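Local structure of 11S globulin (Wrightia tinctoria, 5WXU) at the interface of chains A and B and the interface of chains A and C. The protein sequesters the plant hormone auxin (indole-3-acetic acid) and probably serves as a seed storage protein, assembling into hexamers of two-cupin subunits. Numbering follows the deposited sequence. Chains: chain A/B/C, 11S globulin.

Contact 1: the interface of chains A and B. Residues chain A 288-290, 292; chain B 317, 319, 321, 413.
B:Tyr321 lays one face of its ring against the backbone of A:Thr289 and A:Leu290, a short turn linking two 3-10 helices in this 11S globulin of the cupin superfamily. The CA of A:Leu290 stands over the rim of that face, and CD2 of B:Tyr321 comes within 3.5 Å of the carbonyl carbon C of A:Thr289. Against the opposite face lies the guanidinium of B:Arg413, its centre over the ring atom CZ of B:Tyr321, so the phenol is sandwiched between its own chain and the neighbour. The side chains of A:Thr289 and B:Asn319 run at about a right angle, with the methyl CG2 of the threonine beside the amide. The amide ND2 of B:Asn319 donates to the backbone O of A:Glu288 at 3.0 Å, tilted 24° from the carbonyl plane. OG1 of A:Thr292 divides its hydrogen bonding between the same oxygen, met from the other face of that plane, and O of A:Thr289, the shorter at 2.6 Å and on a lone pair, tying the turn together. With CG between backbone N and carbonyl carbon (chi1 55°), B:Asn319 also turns OD1 back to accept a bond from the backbone N of B:Tyr321 at 3.0 Å, bracing the residue that carries the ring.

Contact 2: the interface of chains A and C. Residues chain A 42-44; chain C 29-31, 193-194, 196.
The methyl CD2 of C:Leu193 packs on CB of A:Cys44 at 3.7 Å, the small apolar centre of this loop-to-loop contact between subunits of the 11S globulin. A:Cys44 belongs to a disulfide with A:Cys77, which probably anchors the loop, and its sulfur SG lies 3.3 Å from the backbone O of C:Leu193. Further out, A:Glu43 and C:Asp194 run alongside one another, pointing opposite ways, their carboxylate planes 48° apart. The touching surfaces are CD of A:Glu43 and the methylene CB of C:Asp194, an arrangement that keeps the two acid ends from meeting head on. C:Asp194 sends OD2 to the backbone N of A:Cys44, a bond of 2.8 Å made with the anti lone pair. Its CG sits between backbone N and carbonyl carbon (chi1 54°), which turns the carboxylate toward the A:Gly42 to A:Cys44 backbone. At the rim, the bent chain of A:Glu43 brings OE2 to C:Ser30, whose OG donates to it at 2.6 Å from the syn side, 25° out of the carboxylate plane. Waters extend this grip: one joins OE2 to the backbone O of C:Gln29, and another joins OE1 to O of C:Ser31. A third water lies 3.0 Å from OE2 of A:Glu43 and 3.0 Å from OG of C:Ser31.

Contact 3: the interface of chains A and B. Residues chain A 307, 309, 422, 453-455; chain B 125, 127.
A parallel beta bridge between A:Thr309, in strand 307-309, and B:Gln125, in strand 124-126, marks this part of the two-fold interface of the 11S globulin. The side chain of B:Gln125 extends beyond CG and presents its amide to the backbone of A:Ile455 much as another peptide group would. OE1 of B:Gln125 accepts a bond from the backbone N of A:Ile455 at 2.7 Å, in the carbonyl plane and on a lone pair. NE2 returns a nearly straight bond of 3.3 Å to O of the same A:Ile455, with the acceptor in the amide plane. Both ends of the amide are engaged by one residue, which fixes its rotation. OE1 also takes a longer bond from NH1 of A:Arg422, the guanidinium plane standing 77° from the amide. That same NH1 donates to O of A:Glu453 at 2.7 Å, in the guanidinium plane, so the backbone of chain A itself positions the arginine. Its positive charge may polarise the glutamine carbonyl. CG of A:Glu454 stands above the plane of the B:Phe127 ring, just beyond its rim and 3.5 Å from CE2; the backbone O of A:Glu453 lies on the same side, outward from CZ. The carboxylate of A:Glu454 is turned 64° from the ring plane. The A:Glu453 to A:Ile455 loop follows helix 442-450 and leads into strand 457-458; strand 124-126 falls in the first cupin sequence range and strand 307-309 in the second, so the bridge joins unlike cupins across subunits.

Contact 4: the interface of chains A and C. Residues chain A 44, 353, 389-390, 392; chain C 192-193, 198, 200.
A:His353 and A:Gln390 together grip the backbone of C:Gln192 in this loop contact between cupin subunits. NE2 of the histidine donates to O of C:Gln192 at 2.9 Å; the oxygen lies close to the imidazole plane, but the donor stands 53° above the carbonyl plane. OE1 of A:Gln390 accepts a bond from the backbone N of C:Gln192 at 2.7 Å, on a lone pair. The fully extended glutamine, its CG opposite the backbone N (chi1 -178°), meets the C:Gln192 side chain at about a right angle. Adjoining this polar pair, C:Leu193 fits its isobutyl group among A:Pro389, A:Gln390 and the imidazole, with CD2 at the edge of the ring, 3.8 Å from CE1 of A:His353. In the second shell, the backbone N of A:Gln390 donates to ND1 of the histidine at 3.0 Å, which orients the ring and leaves NE2 to face chain C. Farther out, a water joins OH of A:Tyr392 to NE of C:Arg198, 2.7 Å from the latter. CB of C:Leu193 lies against a face of that guanidinium, and the ring of A:Tyr392 is backed over its centre by CG of A:Pro389. By pinning a loop backbone and its leucine, the site joins neighbouring subunits of the hexamer.

Contact 1: the interface of chains A and B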
loop_
_atom_site.group_PDB
_atom_site.type_symbol
_atom_site.label_atom_id
_atom_site.label_comp_id
_atom_site.label_asym_id
_atom_site.label_seq_id
_atom_site.Cartn_x
_atom_site.Cartn_y
_atom_site.Cartn_z
ATOM N N GLU A 288 -10.325 14.195 14.405
ATOM C CA GLU A 288 -8.908 14.415 14.767
ATOM C C GLU A 288 -7.924 13.976 13.715
ATOM O O GLU A 288 -6.722 14.276 13.858
ATOM C CB GLU A 288 -8.528 13.630 16.024
ATOM C CG GLU A 288 -9.422 13.787 17.242
ATOM C CD GLU A 288 -9.130 12.689 18.275
ATOM O OE1 GLU A 288 -9.584 11.547 18.123
ATOM O OE2 GLU A 288 -8.417 12.980 19.227
ATOM N N THR A 289 -8.361 13.235 12.696
ATOM C CA THR A 289 -7.386 12.619 11.791
ATOM C C THR A 289 -7.675 13.087 10.346
ATOM O O THR A 289 -7.134 14.147 9.960
ATOM C CB THR A 289 -7.320 11.085 11.965
ATOM O OG1 THR A 289 -8.591 10.482 11.690
ATOM C CG2 THR A 289 -6.845 10.706 13.407
ATOM N N LEU A 290 -8.570 12.378 9.645
ATOM C CA LEU A 290 -8.911 12.635 8.266
ATOM C C LEU A 290 -9.365 14.074 8.084
ATOM O O LEU A 290 -8.988 14.787 7.123
ATOM C CB LEU A 290 -10.081 11.724 7.894
ATOM C CG LEU A 290 -10.467 11.679 6.439
ATOM C CD1 LEU A 290 -9.280 11.597 5.475
ATOM C CD2 LEU A 290 -11.396 10.476 6.294
ATOM N N THR A 292 -8.511 16.655 9.683
ATOM C CA THR A 292 -7.444 17.604 10.039
ATOM C C THR A 292 -6.317 17.728 9.036
ATOM O O THR A 292 -5.294 18.284 9.382
ATOM C CB THR A 292 -6.724 17.251 11.397
ATOM O OG1 THR A 292 -5.927 15.995 11.361
ATOM C CG2 THR A 292 -7.736 17.288 12.491
ATOM N N THR B 317 -3.747 18.799 16.649
ATOM C CA THR B 317 -3.412 17.369 16.523
ATOM C C THR B 317 -2.243 17.245 15.547
ATOM O O THR B 317 -2.144 18.024 14.618
ATOM C CB THR B 317 -4.576 16.568 15.913
ATOM O OG1 THR B 317 -4.830 17.061 14.569
ATOM C CG2 THR B 317 -5.702 16.682 16.769
ATOM N N ASN B 319 -0.563 14.118 13.411
ATOM C CA ASN B 319 -0.543 12.761 13.033
ATOM C C ASN B 319 -0.128 12.650 11.553
ATOM O O ASN B 319 0.363 13.649 10.995
ATOM C CB ASN B 319 -1.914 12.089 13.248
ATOM C CG ASN B 319 -3.019 12.805 12.555
ATOM O OD1 ASN B 319 -2.991 13.150 11.341
ATOM N ND2 ASN B 319 -4.066 13.065 13.358
ATOM N N TYR B 321 -1.532 12.399 8.783
ATOM C CA TYR B 321 -2.192 13.275 7.803
ATOM C C TYR B 321 -1.574 14.664 7.736
ATOM O O TYR B 321 -1.923 15.500 6.858
ATOM C CB TYR B 321 -3.698 13.392 8.084
ATOM C CG TYR B 321 -4.476 12.136 7.806
ATOM C CD1 TYR B 321 -4.575 11.658 6.518
ATOM C CD2 TYR B 321 -5.059 11.411 8.819
ATOM C CE1 TYR B 321 -5.252 10.498 6.241
ATOM C CE2 TYR B 321 -5.788 10.269 8.545
ATOM C CZ TYR B 321 -5.873 9.823 7.250
ATOM O OH TYR B 321 -6.524 8.662 6.893
ATOM N N ARG B 413 -2.171 7.877 13.912
ATOM C CA ARG B 413 -3.601 8.223 13.752
ATOM C C ARG B 413 -4.403 7.783 14.998
ATOM O O ARG B 413 -5.480 7.210 14.924
ATOM C CB ARG B 413 -4.194 7.592 12.507
ATOM C CG ARG B 413 -3.714 8.289 11.262
ATOM C CD ARG B 413 -4.096 7.537 10.002
ATOM N NE ARG B 413 -3.164 7.947 8.942
ATOM C CZ ARG B 413 -3.158 7.514 7.694
ATOM N NH1 ARG B 413 -4.065 6.617 7.305
ATOM N NH2 ARG B 413 -2.192 7.989 6.844
#

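Contact 2: the interface of chains A and C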
loop_
_atom_site.group_PDB
_atom_site.type_symbol
_atom_site.label_atom_id
_atom_site.label_comp_id
_atom_site.label_asym_id
_atom_site.label_seq_id
_atom_site.Cartn_x
_atom_site.Cartn_y
_atom_site.Cartn_z
ATOM N N GLY A 42 3.356 15.913 -31.902
ATOM C CA GLY A 42 2.572 15.542 -30.778
ATOM C C GLY A 42 2.334 16.822 -30.018
ATOM O O GLY A 42 3.044 17.805 -30.209
ATOM N N GLU A 43 1.371 16.763 -29.115
ATOM C CA GLU A 43 0.999 17.925 -28.330
ATOM C C GLU A 43 2.115 18.503 -27.428
ATOM O O GLU A 43 2.115 19.709 -27.119
ATOM C CB GLU A 43 -0.320 17.671 -27.577
ATOM C CG GLU A 43 -0.369 16.555 -26.610
ATOM C CD GLU A 43 -0.669 15.138 -27.149
ATOM O OE1 GLU A 43 -0.482 14.757 -28.364
ATOM O OE2 GLU A 43 -1.093 14.331 -26.279
ATOM N N CYS A 44 3.109 17.697 -27.075
ATOM C CA CYS A 44 4.241 18.154 -26.324
ATOM C C CYS A 44 5.543 18.175 -27.118
ATOM O O CYS A 44 6.626 18.366 -26.542
ATOM C CB CYS A 44 4.429 17.290 -25.110
ATOM S SG CYS A 44 3.319 17.701 -23.740
ATOM N N GLN C 29 -2.754 13.178 -20.144
ATOM C CA GLN C 29 -3.937 12.862 -20.932
ATOM C C GLN C 29 -3.555 12.965 -22.383
ATOM O O GLN C 29 -3.594 14.048 -22.948
ATOM C CB GLN C 29 -5.116 13.772 -20.568
ATOM C CG GLN C 29 -5.736 13.491 -19.193
ATOM C CD GLN C 29 -6.735 12.352 -19.219
ATOM O OE1 GLN C 29 -6.700 11.511 -20.118
ATOM N NE2 GLN C 29 -7.584 12.283 -18.233
ATOM N N SER C 30 -3.274 11.833 -22.991
ATOM C CA SER C 30 -2.827 11.791 -24.371
ATOM C C SER C 30 -3.561 10.749 -25.185
ATOM O O SER C 30 -4.509 10.134 -24.713
ATOM C CB SER C 30 -1.297 11.600 -24.408
ATOM O OG SER C 30 -0.750 11.815 -25.702
ATOM N N SER C 31 -3.135 10.565 -26.439
ATOM C CA SER C 31 -3.728 9.546 -27.315
ATOM C C SER C 31 -2.914 9.476 -28.593
ATOM O O SER C 31 -2.249 10.403 -28.905
ATOM C CB SER C 31 -5.186 9.874 -27.690
ATOM O OG SER C 31 -5.336 11.204 -28.185
ATOM N N LEU C 193 4.436 13.352 -21.840
ATOM C CA LEU C 193 4.613 14.224 -23.008
ATOM C C LEU C 193 3.468 13.952 -24.003
ATOM O O LEU C 193 2.444 14.574 -23.890
ATOM C CB LEU C 193 5.983 14.122 -23.611
ATOM C CG LEU C 193 7.097 14.665 -22.724
ATOM C CD1 LEU C 193 8.454 14.140 -23.133
ATOM C CD2 LEU C 193 7.103 16.205 -22.794
ATOM N N ASP C 194 3.676 13.060 -24.957
ATOM C CA ASP C 194 2.651 12.635 -25.873
ATOM C C ASP C 194 3.156 11.278 -26.427
ATOM O O ASP C 194 4.258 10.786 -26.058
ATOM C CB ASP C 194 2.448 13.683 -26.967
ATOM C CG ASP C 194 3.800 14.014 -27.688
ATOM O OD1 ASP C 194 4.475 13.104 -28.166
ATOM O OD2 ASP C 194 4.224 15.192 -27.694
ATOM N N ASN C 196 4.837 9.630 -28.557
ATOM C CA ASN C 196 5.961 9.588 -29.507
ATOM C C ASN C 196 7.210 9.438 -28.682
ATOM O O ASN C 196 7.334 10.062 -27.620
ATOM C CB ASN C 196 6.068 10.873 -30.342
ATOM C CG ASN C 196 4.832 11.130 -31.181
ATOM O OD1 ASN C 196 3.928 11.927 -30.776
ATOM N ND2 ASN C 196 4.711 10.399 -32.288
HETATM O O HOH W 1 -1.311 15.549 -23.783
HETATM O O HOH W 2 0.141 11.946 -28.814
HETATM O O HOH W 3 -3.664 13.675 -27.602
#

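Contact 3: the interface of chains A and B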
loop_
_atom_site.group_PDB
_atom_site.type_symbol
_atom_site.label_atom_id
_atom_site.label_comp_id
_atom_site.label_asym_id
_atom_site.label_seq_id
_atom_site.Cartn_x
_atom_site.Cartn_y
_atom_site.Cartn_z
ATOM N N ILE A 307 18.407 22.416 0.007
ATOM C CA ILE A 307 19.778 22.654 -0.505
ATOM C C ILE A 307 20.175 24.087 -0.141
ATOM O O ILE A 307 19.368 25.034 -0.218
ATOM C CB ILE A 307 19.939 22.451 -2.044
ATOM C CG1 ILE A 307 19.195 21.242 -2.635
ATOM C CG2 ILE A 307 21.423 22.420 -2.437
ATOM C CD1 ILE A 307 19.543 19.867 -2.054
ATOM N N THR A 309 23.739 26.601 -0.838
ATOM C CA THR A 309 25.161 26.879 -1.202
ATOM C C THR A 309 25.426 28.298 -0.806
ATOM O O THR A 309 24.856 29.226 -1.392
ATOM C CB THR A 309 25.394 26.661 -2.692
ATOM O OG1 THR A 309 25.173 25.264 -2.995
ATOM C CG2 THR A 309 26.879 26.946 -3.029
ATOM N N ARG A 422 27.876 17.320 -7.690
ATOM C CA ARG A 422 28.220 16.022 -7.120
ATOM C C ARG A 422 27.194 14.937 -7.460
ATOM O O ARG A 422 27.559 13.772 -7.605
ATOM C CB ARG A 422 28.485 16.037 -5.618
ATOM C CG ARG A 422 29.470 17.071 -5.184
ATOM C CD ARG A 422 30.191 16.776 -3.875
ATOM N NE ARG A 422 29.293 16.637 -2.742
ATOM C CZ ARG A 422 28.640 17.630 -2.139
ATOM N NH1 ARG A 422 28.799 18.941 -2.507
ATOM N NH2 ARG A 422 27.854 17.323 -1.097
ATOM N N GLU A 453 32.053 21.320 -7.333
ATOM C CA GLU A 453 31.906 20.474 -6.185
ATOM C C GLU A 453 30.577 20.711 -5.486
ATOM O O GLU A 453 30.291 20.081 -4.483
ATOM C CB GLU A 453 33.103 20.716 -5.267
ATOM C CG GLU A 453 34.325 19.910 -5.729
ATOM C CD GLU A 453 33.996 18.434 -6.024
ATOM O OE1 GLU A 453 33.272 17.778 -5.242
ATOM O OE2 GLU A 453 34.456 17.891 -7.042
ATOM N N GLU A 454 29.769 21.620 -6.023
ATOM C CA GLU A 454 28.395 21.876 -5.474
ATOM C C GLU A 454 27.425 20.798 -5.845
ATOM O O GLU A 454 27.622 20.094 -6.823
ATOM C CB GLU A 454 27.854 23.171 -6.053
ATOM C CG GLU A 454 28.789 24.363 -5.712
ATOM C CD GLU A 454 29.632 24.877 -6.877
ATOM O OE1 GLU A 454 30.254 24.094 -7.577
ATOM O OE2 GLU A 454 29.644 26.111 -7.110
ATOM N N ILE A 455 26.359 20.685 -5.037
ATOM C CA ILE A 455 25.132 20.001 -5.418
ATOM C C ILE A 455 24.064 21.065 -5.675
ATOM O O ILE A 455 23.817 21.918 -4.821
ATOM C CB ILE A 455 24.614 19.042 -4.348
ATOM C CG1 ILE A 455 25.577 17.874 -4.174
ATOM C CG2 ILE A 455 23.201 18.550 -4.737
ATOM C CD1 ILE A 455 25.322 17.070 -2.934
ATOM N N GLN B 125 26.172 23.607 2.160
ATOM C CA GLN B 125 27.508 23.702 1.578
ATOM C C GLN B 125 28.070 25.112 1.612
ATOM O O GLN B 125 27.418 26.050 1.173
ATOM C CB GLN B 125 27.377 23.302 0.120
ATOM C CG GLN B 125 26.741 21.934 -0.143
ATOM C CD GLN B 125 26.172 21.858 -1.560
ATOM O OE1 GLN B 125 26.852 21.474 -2.460
ATOM N NE2 GLN B 125 24.932 22.264 -1.741
ATOM N N PHE B 127 31.903 26.800 0.345
ATOM C CA PHE B 127 33.205 26.628 -0.272
ATOM C C PHE B 127 34.174 27.777 0.075
ATOM O O PHE B 127 35.271 27.845 -0.466
ATOM C CB PHE B 127 33.007 26.359 -1.769
ATOM C CG PHE B 127 32.195 25.121 -2.000
ATOM C CD1 PHE B 127 32.771 23.880 -1.842
ATOM C CD2 PHE B 127 30.785 25.198 -2.257
ATOM C CE1 PHE B 127 31.992 22.730 -1.932
ATOM C CE2 PHE B 127 30.033 24.057 -2.419
ATOM C CZ PHE B 127 30.615 22.825 -2.208
#

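Contact 4: the interface of chains A and C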
loop_
_atom_site.group_PDB
_atom_site.type_symbol
_atom_site.label_atom_id
_atom_site.label_comp_id
_atom_site.label_asym_id
_atom_site.label_seq_id
_atom_site.Cartn_x
_atom_site.Cartn_y
_atom_site.Cartn_z
ATOM N N CYS A 44 3.109 17.697 -27.075
ATOM C CA CYS A 44 4.241 18.154 -26.324
ATOM C C CYS A 44 5.543 18.175 -27.118
ATOM O O CYS A 44 6.626 18.366 -26.542
ATOM C CB CYS A 44 4.429 17.290 -25.110
ATOM S SG CYS A 44 3.319 17.701 -23.740
ATOM N N HIS A 353 6.302 17.614 -15.714
ATOM C CA HIS A 353 6.454 19.004 -16.217
ATOM C C HIS A 353 6.658 19.990 -15.086
ATOM O O HIS A 353 6.191 19.792 -14.002
ATOM C CB HIS A 353 5.299 19.444 -16.985
ATOM C CG HIS A 353 4.877 18.466 -18.002
ATOM N ND1 HIS A 353 5.721 18.023 -18.995
ATOM C CD2 HIS A 353 3.699 17.841 -18.186
ATOM C CE1 HIS A 353 5.066 17.153 -19.756
ATOM N NE2 HIS A 353 3.834 17.044 -19.298
ATOM N N PRO A 389 8.809 21.312 -20.294
ATOM C CA PRO A 389 8.237 19.990 -20.323
ATOM C C PRO A 389 9.215 18.945 -19.788
ATOM O O PRO A 389 10.437 19.107 -19.808
ATOM C CB PRO A 389 7.939 19.744 -21.803
ATOM C CG PRO A 389 7.879 21.159 -22.420
ATOM C CD PRO A 389 8.919 21.895 -21.649
ATOM N N GLN A 390 8.649 17.821 -19.376
ATOM C CA GLN A 390 9.378 16.613 -19.033
ATOM C C GLN A 390 10.530 16.357 -19.995
ATOM O O GLN A 390 10.284 16.329 -21.228
ATOM C CB GLN A 390 8.419 15.437 -19.125
ATOM C CG GLN A 390 9.064 14.099 -18.723
ATOM C CD GLN A 390 8.072 12.929 -18.784
ATOM O OE1 GLN A 390 6.879 13.072 -19.114
ATOM N NE2 GLN A 390 8.574 11.773 -18.468
ATOM N N TYR A 392 13.058 17.922 -21.126
ATOM C CA TYR A 392 13.805 19.053 -21.712
ATOM C C TYR A 392 14.882 19.503 -20.774
ATOM O O TYR A 392 14.663 19.670 -19.580
ATOM C CB TYR A 392 12.881 20.262 -22.038
ATOM C CG TYR A 392 11.968 20.112 -23.284
ATOM C CD1 TYR A 392 11.174 18.995 -23.483
ATOM C CD2 TYR A 392 11.925 21.083 -24.255
ATOM C CE1 TYR A 392 10.359 18.869 -24.632
ATOM C CE2 TYR A 392 11.115 20.958 -25.409
ATOM C CZ TYR A 392 10.331 19.858 -25.586
ATOM O OH TYR A 392 9.563 19.744 -26.711
ATOM N N GLN C 192 4.605 11.715 -19.697
ATOM C CA GLN C 192 3.623 12.789 -19.639
ATOM C C GLN C 192 3.641 13.709 -20.847
ATOM O O GLN C 192 3.008 14.781 -20.826
ATOM C CB GLN C 192 3.778 13.653 -18.370
ATOM C CG GLN C 192 3.626 12.895 -17.074
ATOM C CD GLN C 192 3.493 13.780 -15.843
ATOM O OE1 GLN C 192 3.105 14.953 -15.934
ATOM N NE2 GLN C 192 3.698 13.188 -14.677
ATOM N N LEU C 193 4.436 13.352 -21.840
ATOM C CA LEU C 193 4.613 14.224 -23.008
ATOM C C LEU C 193 3.468 13.952 -24.003
ATOM O O LEU C 193 2.444 14.574 -23.890
ATOM C CB LEU C 193 5.983 14.122 -23.611
ATOM C CG LEU C 193 7.097 14.665 -22.724
ATOM C CD1 LEU C 193 8.454 14.140 -23.133
ATOM C CD2 LEU C 193 7.103 16.205 -22.794
ATOM N N ARG C 198 11.002 10.018 -27.579
ATOM C CA ARG C 198 12.170 10.857 -27.585
ATOM C C ARG C 198 13.377 10.099 -27.179
ATOM O O ARG C 198 13.349 9.286 -26.217
ATOM C CB ARG C 198 12.065 12.037 -26.602
ATOM C CG ARG C 198 11.213 13.202 -27.018
ATOM C CD ARG C 198 9.772 12.977 -26.855
ATOM N NE ARG C 198 8.965 14.205 -26.998
ATOM C CZ ARG C 198 7.685 14.148 -27.217
ATOM N NH1 ARG C 198 7.091 12.982 -27.323
ATOM N NH2 ARG C 198 6.977 15.249 -27.379
ATOM N N TYR C 200 17.157 11.128 -26.093
ATOM C CA TYR C 200 17.976 12.253 -25.720
ATOM C C TYR C 200 19.331 11.698 -25.380
ATOM O O TYR C 200 19.502 11.067 -24.380
ATOM C CB TYR C 200 17.347 13.066 -24.573
ATOM C CG TYR C 200 16.168 13.969 -25.034
ATOM C CD1 TYR C 200 15.671 13.946 -26.368
ATOM C CD2 TYR C 200 15.595 14.861 -24.198
ATOM C CE1 TYR C 200 14.600 14.733 -26.758
ATOM C CE2 TYR C 200 14.493 15.631 -24.566
ATOM C CZ TYR C 200 14.003 15.607 -25.841
ATOM O OH TYR C 200 12.945 16.463 -26.229
HETATM O O HOH W 4 9.586 16.806 -26.841
#

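Contacts 2 and 4 form adjoining parts of the A–C interface: they are about 9 Å apart, this and all distances here running between the centres of their C-alpha atoms, and A:Cys44 and C:Leu193 belong to both. Contacts 1 and 3 lie about 37 Å apart within the A–B interface, which is two-fold symmetric, so each recurs with the chains exchanged. Contact 1 stands about 39 Å from contact 2 and 37 Å from contact 4, whereas contact 3 is about 27 Å from contact 4. Chain A therefore meets chains B and C through separate surfaces, as suits a subunit of a hexamer, with the A–C interface departing from an exact two-fold.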